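Long-range contact in flavin-nucleotide-binding protein (Mycobacterium smegmatis, PDB 4YBN), which binds FAD and heme on a split beta-barrel of the pyridoxamine 5'-phosphate oxidase-like type, probably working as an oxidoreductase: residues L28-R41 / A72-A85. Numbering follows the deposited sequence.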
ATOM      1  N   LEU A  28      -6.585   8.833  -8.080  1.00 23.65           N
ATOM      2  CA  LEU A  28      -5.883   7.885  -7.225  1.00 22.91           C
ATOM      3  C   LEU A  28      -6.793   6.859  -6.681  1.00 20.52           C
ATOM      4  O   LEU A  28      -6.531   5.660  -6.809  1.00 20.90           O
ATOM      5  CB  LEU A  28      -5.223   8.617  -6.087  1.00 22.39           C
ATOM      6  CG  LEU A  28      -4.480   7.734  -5.080  1.00 22.52           C
ATOM      7  CD1 LEU A  28      -3.400   6.961  -5.754  1.00 24.94           C
ATOM      8  CD2 LEU A  28      -3.951   8.560  -3.966  1.00 23.95           C
ATOM      9  N   LEU A  29      -7.954   7.280  -6.162  1.00 20.32           N
ATOM     10  CA  LEU A  29      -8.901   6.328  -5.586  1.00 18.46           C
ATOM     11  C   LEU A  29      -9.516   5.384  -6.608  1.00 23.33           C
ATOM     12  O   LEU A  29      -9.946   4.276  -6.305  1.00 22.55           O
ATOM     13  CB  LEU A  29     -10.010   7.083  -4.856  1.00 21.12           C
ATOM     14  CG  LEU A  29      -9.626   7.947  -3.677  1.00 20.80           C
ATOM     15  CD1 LEU A  29     -10.785   8.638  -3.062  1.00 22.97           C
ATOM     16  CD2 LEU A  29      -8.854   7.150  -2.621  1.00 21.51           C
ATOM     17  N   ASP A  30      -9.541   5.795  -7.870  1.00 21.55           N
ATOM     18  CA  ASP A  30      -9.999   4.933  -8.894  1.00 24.87           C
ATOM     19  C   ASP A  30      -8.906   4.102  -9.517  1.00 25.51           C
ATOM     20  O   ASP A  30      -9.158   3.442 -10.514  1.00 30.43           O
ATOM     21  CB  ASP A  30     -10.581   5.785 -10.017  1.00 25.88           C
ATOM     22  CG  ASP A  30     -11.881   6.468  -9.583  1.00 30.93           C
ATOM     23  OD1 ASP A  30     -12.468   6.003  -8.571  1.00 30.81           O
ATOM     24  OD2 ASP A  30     -12.267   7.456 -10.241  1.00 28.23           O
ATOM     25  N   THR A  31      -7.699   4.167  -8.988  1.00 24.96           N
ATOM     26  CA  THR A  31      -6.599   3.401  -9.488  1.00 26.70           C
ATOM     27  C   THR A  31      -6.252   2.261  -8.519  1.00 26.58           C
ATOM     28  O   THR A  31      -6.099   1.135  -8.950  1.00 26.51           O
ATOM     29  CB  THR A  31      -5.370   4.316  -9.674  1.00 30.31           C
ATOM     30  OG1 THR A  31      -5.693   5.348 -10.582  1.00 31.47           O
ATOM     31  CG2 THR A  31      -4.173   3.516 -10.251  1.00 33.98           C
ATOM     32  N   ILE A  32      -6.080   2.566  -7.249  1.00 23.93           N
ATOM     33  CA  ILE A  32      -5.576   1.596  -6.262  1.00 23.77           C
ATOM     34  C   ILE A  32      -6.747   0.994  -5.565  1.00 23.63           C
ATOM     35  O   ILE A  32      -7.532   1.747  -5.043  1.00 25.20           O
ATOM     36  CB  ILE A  32      -4.696   2.337  -5.209  1.00 23.10           C
ATOM     37  CG1 ILE A  32      -3.537   3.083  -5.912  1.00 26.46           C
ATOM     38  CG2 ILE A  32      -4.136   1.364  -4.173  1.00 24.23           C
ATOM     39  CD1 ILE A  32      -2.572   2.149  -6.603  1.00 28.99           C
ATOM     40  N   PRO A  33      -6.874  -0.340  -5.504  1.00 24.21           N
ATOM     41  CA  PRO A  33      -7.999  -0.967  -4.827  1.00 25.87           C
ATOM     42  C   PRO A  33      -7.809  -1.283  -3.336  1.00 25.15           C
ATOM     43  O   PRO A  33      -8.741  -1.725  -2.692  1.00 24.16           O
ATOM     44  CB  PRO A  33      -8.161  -2.255  -5.604  1.00 26.62           C
ATOM     45  CG  PRO A  33      -6.806  -2.616  -5.955  1.00 27.74           C
ATOM     46  CD  PRO A  33      -6.057  -1.347  -6.208  1.00 27.45           C
ATOM     47  N   LEU A  34      -6.616  -1.039  -2.799  0.65 23.20           N
ATOM     48  CA  LEU A  34      -6.307  -1.352  -1.419  0.65 24.31           C
ATOM     49  C   LEU A  34      -6.251  -0.082  -0.610  0.65 21.55           C
ATOM     50  O   LEU A  34      -5.639   0.916  -1.017  0.65 19.87           O
ATOM     51  CB  LEU A  34      -4.987  -2.101  -1.354  0.65 28.04           C
ATOM     52  CG  LEU A  34      -4.163  -2.114  -0.079  0.65 30.83           C
ATOM     53  CD1 LEU A  34      -4.871  -2.893   1.008  0.65 29.47           C
ATOM     54  CD2 LEU A  34      -2.783  -2.693  -0.395  0.65 33.95           C
ATOM     55  N   ALA A  35      -6.894  -0.110   0.550  1.00 18.87           N
ATOM     56  CA  ALA A  35      -6.757   0.960   1.515  1.00 17.85           C
ATOM     57  C   ALA A  35      -6.174   0.357   2.810  1.00 19.08           C
ATOM     58  O   ALA A  35      -6.362  -0.842   3.102  1.00 19.37           O
ATOM     59  CB  ALA A  35      -8.137   1.559   1.810  1.00 18.68           C
ATOM     60  N   THR A  36      -5.507   1.179   3.603  1.00 15.37           N
ATOM     61  CA  THR A  36      -5.136   0.750   4.893  1.00 16.83           C
ATOM     62  C   THR A  36      -5.956   1.613   5.821  1.00 18.32           C
ATOM     63  O   THR A  36      -5.908   2.810   5.710  1.00 20.35           O
ATOM     64  CB  THR A  36      -3.631   0.913   5.140  1.00 18.36           C
ATOM     65  OG1 THR A  36      -2.948   0.078   4.206  1.00 21.71           O
ATOM     66  CG2 THR A  36      -3.307   0.472   6.480  1.00 21.37           C
ATOM     67  N   VAL A  37      -6.644   0.977   6.744  1.00 17.87           N
ATOM     68  CA  VAL A  37      -7.545   1.659   7.661  1.00 20.75           C
ATOM     69  C   VAL A  37      -6.981   1.597   9.077  1.00 22.75           C
ATOM     70  O   VAL A  37      -6.543   0.578   9.525  1.00 23.40           O
ATOM     71  CB  VAL A  37      -8.905   1.007   7.672  1.00 21.17           C
ATOM     72  CG1 VAL A  37      -9.787   1.608   8.761  1.00 24.32           C
ATOM     73  CG2 VAL A  37      -9.571   1.121   6.327  1.00 22.70           C
ATOM     74  N   ALA A  38      -6.914   2.744   9.706  1.00 20.42           N
ATOM     75  CA  ALA A  38      -6.397   2.893  11.059  1.00 20.55           C
ATOM     76  C   ALA A  38      -7.521   3.349  11.981  1.00 21.43           C
ATOM     77  O   ALA A  38      -8.331   4.224  11.606  1.00 20.82           O
ATOM     78  CB  ALA A  38      -5.314   3.929  11.042  1.00 21.25           C
ATOM     79  N   LEU A  39      -7.588   2.765  13.176  1.00 18.19           N
ATOM     80  CA  LEU A  39      -8.506   3.137  14.174  1.00 20.94           C
ATOM     81  C   LEU A  39      -7.837   2.890  15.554  1.00 24.19           C
ATOM     82  O   LEU A  39      -6.698   2.432  15.648  1.00 21.95           O
ATOM     83  CB  LEU A  39      -9.778   2.337  14.062  1.00 21.09           C
ATOM     84  CG  LEU A  39      -9.753   0.836  14.279  1.00 26.40           C
ATOM     85  CD1 LEU A  39     -11.088   0.351  14.796  1.00 28.00           C
ATOM     86  CD2 LEU A  39      -9.405   0.142  12.965  1.00 28.76           C
ATOM     87  N   VAL A  40      -8.558   3.229  16.603  1.00 22.36           N
ATOM     88  CA  VAL A  40      -8.041   3.138  17.968  1.00 25.09           C
ATOM     89  C   VAL A  40      -8.911   2.132  18.714  1.00 29.39           C
ATOM     90  O   VAL A  40     -10.164   2.147  18.607  1.00 26.73           O
ATOM     91  CB  VAL A  40      -8.136   4.488  18.619  1.00 26.35           C
ATOM     92  CG1 VAL A  40      -7.497   4.487  19.998  1.00 32.56           C
ATOM     93  CG2 VAL A  40      -7.454   5.562  17.771  1.00 25.45           C
ATOM     94  N   ARG A  41      -8.255   1.196  19.388  1.00 29.30           N
ATOM     95  CA  ARG A  41      -8.912   0.291  20.354  1.00 33.86           C
ATOM     96  C   ARG A  41      -8.181   0.368  21.662  1.00 39.95           C
ATOM     97  O   ARG A  41      -6.936   0.189  21.707  1.00 38.20           O
ATOM     98  CB  ARG A  41      -8.823  -1.144  19.886  1.00 35.61           C
ATOM     99  CG  ARG A  41      -9.448  -1.360  18.541  1.00 41.32           C
ATOM    100  CD  ARG A  41     -10.979  -1.432  18.635  1.00 45.40           C
ATOM    101  NE  ARG A  41     -11.694  -0.145  18.583  1.00 45.43           N
ATOM    102  CZ  ARG A  41     -12.981   0.025  18.908  1.00 41.74           C
ATOM    103  NH1 ARG A  41     -13.693  -0.978  19.395  1.00 44.63           N
ATOM    104  NH2 ARG A  41     -13.548   1.213  18.785  1.00 43.35           N
ATOM    105  N   ALA A  72     -16.095  -2.736  14.769  1.00 20.63           N
ATOM    106  CA  ALA A  72     -15.616  -1.558  15.484  1.00 22.28           C
ATOM    107  C   ALA A  72     -15.912  -0.326  14.689  1.00 21.40           C
ATOM    108  O   ALA A  72     -16.440   0.651  15.191  1.00 19.25           O
ATOM    109  CB  ALA A  72     -14.135  -1.688  15.795  1.00 22.27           C
ATOM    110  N   LEU A  73     -15.713  -0.389  13.377  1.00 18.87           N
ATOM    111  CA  LEU A  73     -16.034   0.716  12.542  1.00 18.42           C
ATOM    112  C   LEU A  73     -17.533   0.933  12.414  1.00 17.28           C
ATOM    113  O   LEU A  73     -17.991   2.058  12.375  1.00 18.72           O
ATOM    114  CB  LEU A  73     -15.480   0.472  11.138  1.00 19.21           C
ATOM    115  CG  LEU A  73     -13.931   0.460  11.019  1.00 18.69           C
ATOM    116  CD1 LEU A  73     -13.607   0.011   9.597  1.00 21.08           C
ATOM    117  CD2 LEU A  73     -13.397   1.850  11.253  1.00 20.74           C
ATOM    118  N   ALA A  74     -18.286  -0.145  12.324  1.00 17.61           N
ATOM    119  CA  ALA A  74     -19.735  -0.063  12.243  1.00 18.80           C
ATOM    120  C   ALA A  74     -20.324   0.606  13.532  1.00 22.86           C
ATOM    121  O   ALA A  74     -21.244   1.392  13.477  1.00 24.52           O
ATOM    122  CB  ALA A  74     -20.311  -1.415  12.144  1.00 20.24           C
ATOM    123  N   GLU A  75     -19.661   0.383  14.640  1.00 22.72           N
ATOM    124  CA  GLU A  75     -20.071   0.948  15.946  1.00 23.98           C
ATOM    125  C   GLU A  75     -19.575   2.375  16.133  1.00 24.51           C
ATOM    126  O   GLU A  75     -19.837   2.996  17.169  1.00 26.35           O
ATOM    127  CB  GLU A  75     -19.571   0.056  17.065  1.00 24.01           C
ATOM    128  CG  GLU A  75     -20.355  -1.263  17.081  1.00 28.11           C
ATOM    129  CD  GLU A  75     -19.774  -2.364  18.002  1.00 31.21           C
ATOM    130  OE1 GLU A  75     -18.829  -2.159  18.787  1.00 31.69           O
ATOM    131  OE2 GLU A  75     -20.246  -3.516  17.909  1.00 43.37           O
ATOM    132  N   GLY A  76     -18.889   2.939  15.138  1.00 20.75           N
ATOM    133  CA  GLY A  76     -18.589   4.332  15.177  1.00 19.60           C
ATOM    134  C   GLY A  76     -17.140   4.706  15.428  1.00 20.72           C
ATOM    135  O   GLY A  76     -16.836   5.877  15.562  1.00 21.69           O
ATOM    136  N   ALA A  77     -16.190   3.766  15.405  1.00 23.20           N
ATOM    137  CA  ALA A  77     -14.753   4.127  15.626  1.00 22.50           C
ATOM    138  C   ALA A  77     -14.275   5.139  14.599  1.00 22.02           C
ATOM    139  O   ALA A  77     -14.297   4.897  13.386  1.00 21.18           O
ATOM    140  CB  ALA A  77     -13.884   2.865  15.595  1.00 22.23           C
ATOM    141  N   PRO A  78     -13.801   6.278  15.056  1.00 19.41           N
ATOM    142  CA  PRO A  78     -13.235   7.237  14.123  1.00 19.04           C
ATOM    143  C   PRO A  78     -12.061   6.567  13.382  1.00 21.47           C
ATOM    144  O   PRO A  78     -11.379   5.781  13.975  1.00 20.13           O
ATOM    145  CB  PRO A  78     -12.736   8.324  15.031  1.00 21.34           C
ATOM    146  CG  PRO A  78     -13.627   8.274  16.200  1.00 21.50           C
ATOM    147  CD  PRO A  78     -13.838   6.811  16.435  1.00 22.36           C
ATOM    148  N   ALA A  79     -11.853   6.888  12.119  1.00 23.10           N
ATOM    149  CA  ALA A  79     -10.913   6.112  11.293  1.00 22.01           C
ATOM    150  C   ALA A  79     -10.073   7.050  10.518  1.00 21.52           C
ATOM    151  O   ALA A  79     -10.468   8.206  10.241  1.00 18.44           O
ATOM    152  CB  ALA A  79     -11.693   5.269  10.336  1.00 22.83           C
ATOM    153  N   ALA A  80      -8.933   6.575  10.074  1.00 20.17           N
ATOM    154  CA  ALA A  80      -8.188   7.314   9.098  1.00 19.58           C
ATOM    155  C   ALA A  80      -7.882   6.298   7.989  1.00 20.19           C
ATOM    156  O   ALA A  80      -7.502   5.170   8.287  1.00 22.24           O
ATOM    157  CB  ALA A  80      -6.939   7.931   9.733  1.00 24.43           C
ATOM    158  N   VAL A  81      -8.029   6.681   6.725  1.00 19.10           N
ATOM    159  CA  VAL A  81      -7.938   5.744   5.630  1.00 18.55           C
ATOM    160  C   VAL A  81      -6.809   6.184   4.769  1.00 23.85           C
ATOM    161  O   VAL A  81      -6.794   7.340   4.339  1.00 24.48           O
ATOM    162  CB  VAL A  81      -9.242   5.714   4.837  1.00 20.86           C
ATOM    163  CG1 VAL A  81      -9.136   4.803   3.629  1.00 22.78           C
ATOM    164  CG2 VAL A  81     -10.350   5.201   5.699  1.00 21.44           C
ATOM    165  N   SER A  82      -5.841   5.292   4.517  1.00 20.60           N
ATOM    166  CA  SER A  82      -4.711   5.648   3.681  1.00 20.31           C
ATOM    167  C   SER A  82      -4.670   4.833   2.401  1.00 18.07           C
ATOM    168  O   SER A  82      -4.858   3.599   2.384  1.00 17.88           O
ATOM    169  CB  SER A  82      -3.390   5.463   4.532  1.00 21.17           C
ATOM    170  OG  SER A  82      -2.255   5.648   3.728  1.00 24.05           O
ATOM    171  N   VAL A  83      -4.462   5.549   1.301  1.00 16.91           N
ATOM    172  CA  VAL A  83      -4.425   4.950  -0.043  1.00 17.75           C
ATOM    173  C   VAL A  83      -3.188   5.441  -0.750  1.00 19.01           C
ATOM    174  O   VAL A  83      -3.008   6.646  -0.925  1.00 18.41           O
ATOM    175  CB  VAL A  83      -5.687   5.265  -0.910  1.00 18.48           C
ATOM    176  CG1 VAL A  83      -5.590   4.559  -2.264  1.00 19.97           C
ATOM    177  CG2 VAL A  83      -6.922   4.769  -0.148  1.00 18.95           C
ATOM    178  N   THR A  84      -2.359   4.504  -1.206  1.00 19.87           N
ATOM    179  CA  THR A  84      -1.016   4.832  -1.713  1.00 20.49           C
ATOM    180  C   THR A  84      -0.674   4.059  -2.996  1.00 21.21           C
ATOM    181  O   THR A  84      -0.925   2.854  -3.125  1.00 21.27           O
ATOM    182  CB  THR A  84       0.029   4.530  -0.573  1.00 22.42           C
ATOM    183  OG1 THR A  84      -0.204   5.440   0.517  1.00 21.76           O
ATOM    184  CG2 THR A  84       1.429   4.759  -1.035  1.00 23.11           C
ATOM    185  N   ALA A  85      -0.174   4.811  -3.949  1.00 20.33           N
ATOM    186  CA  ALA A  85       0.435   4.301  -5.164  1.00 22.19           C
ATOM    187  C   ALA A  85       1.900   4.593  -5.178  1.00 22.43           C
ATOM    188  O   ALA A  85       2.302   5.730  -5.132  1.00 24.10           O
ATOM    189  CB  ALA A  85      -0.210   4.962  -6.340  1.00 25.75           C
TER
HETATM  190  O   HOH W   1      -3.031   1.783  -0.594  1.00 23.16           O
HETATM  191  O   HOH W   2      -2.354   1.582   1.992  1.00 27.41           O
HETATM  192  O   HOH W   3     -10.898   5.091  16.509  1.00 19.50           O
HETATM  193  O   HOH W   4     -16.142   1.294  17.847  1.00 31.32           O
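Val83 packs against Leu29, Ile32 and Ala35. Its CB lies 4.1 Å from Leu29 CD2, at the end of helix 22-29, and the two side chains cross at about a right angle. CG1, anti to the backbone N (chi1 -178°), runs to Ile32 CB at 3.8 Å and also meets the carbonyl O of Leu34. CG2 turns the other way, between Leu29 CD2 and Ala35 CB. One valine thus ties the helix, the turn after it and the start of strand 34-41 to strand 78-91. Beside it, the methyl of Ala85 touches both Ile32 CD1, 3.7 Å from its CB, and Leu28 CD1.

In the middle the two strands run antiparallel, and four backbone bonds join Thr36 to Ser82 and Ala38 to Ala80. The straightest is Ser82 N to Thr36 O, 2.8 Å with 175° at the hydrogen. Beyond them direct pairing gives way to water: one molecule links Leu34 O to Thr84 N, another Val40 N to Pro78 O. The side chains of Val37 and Val81 share a face of the sheet with Ala35, and Phe111 covers Val81 there.

At the far end Leu39 CD1 meets the pair of methyls of Ala72 and Ala77, each CB 3.8 Å from it. Arg41 closes this corner: its chain bends at chi2 and chi3, NE bonds to Val40 O, and Ala72 CB sits 3.6 Å above the centre of the guanidinium plane.

This pairing belongs to the split beta-barrel. Leu34 touches one FAD and Thr84 another; Leu34 packs on Thr84 of the second subunit, and Thr84 on Leu34 of that subunit. Arg41 is the one charged side chain that touches the other segment, so the contact rests on buried methyls and backbone bonds, with waters completing the pairing at both ends.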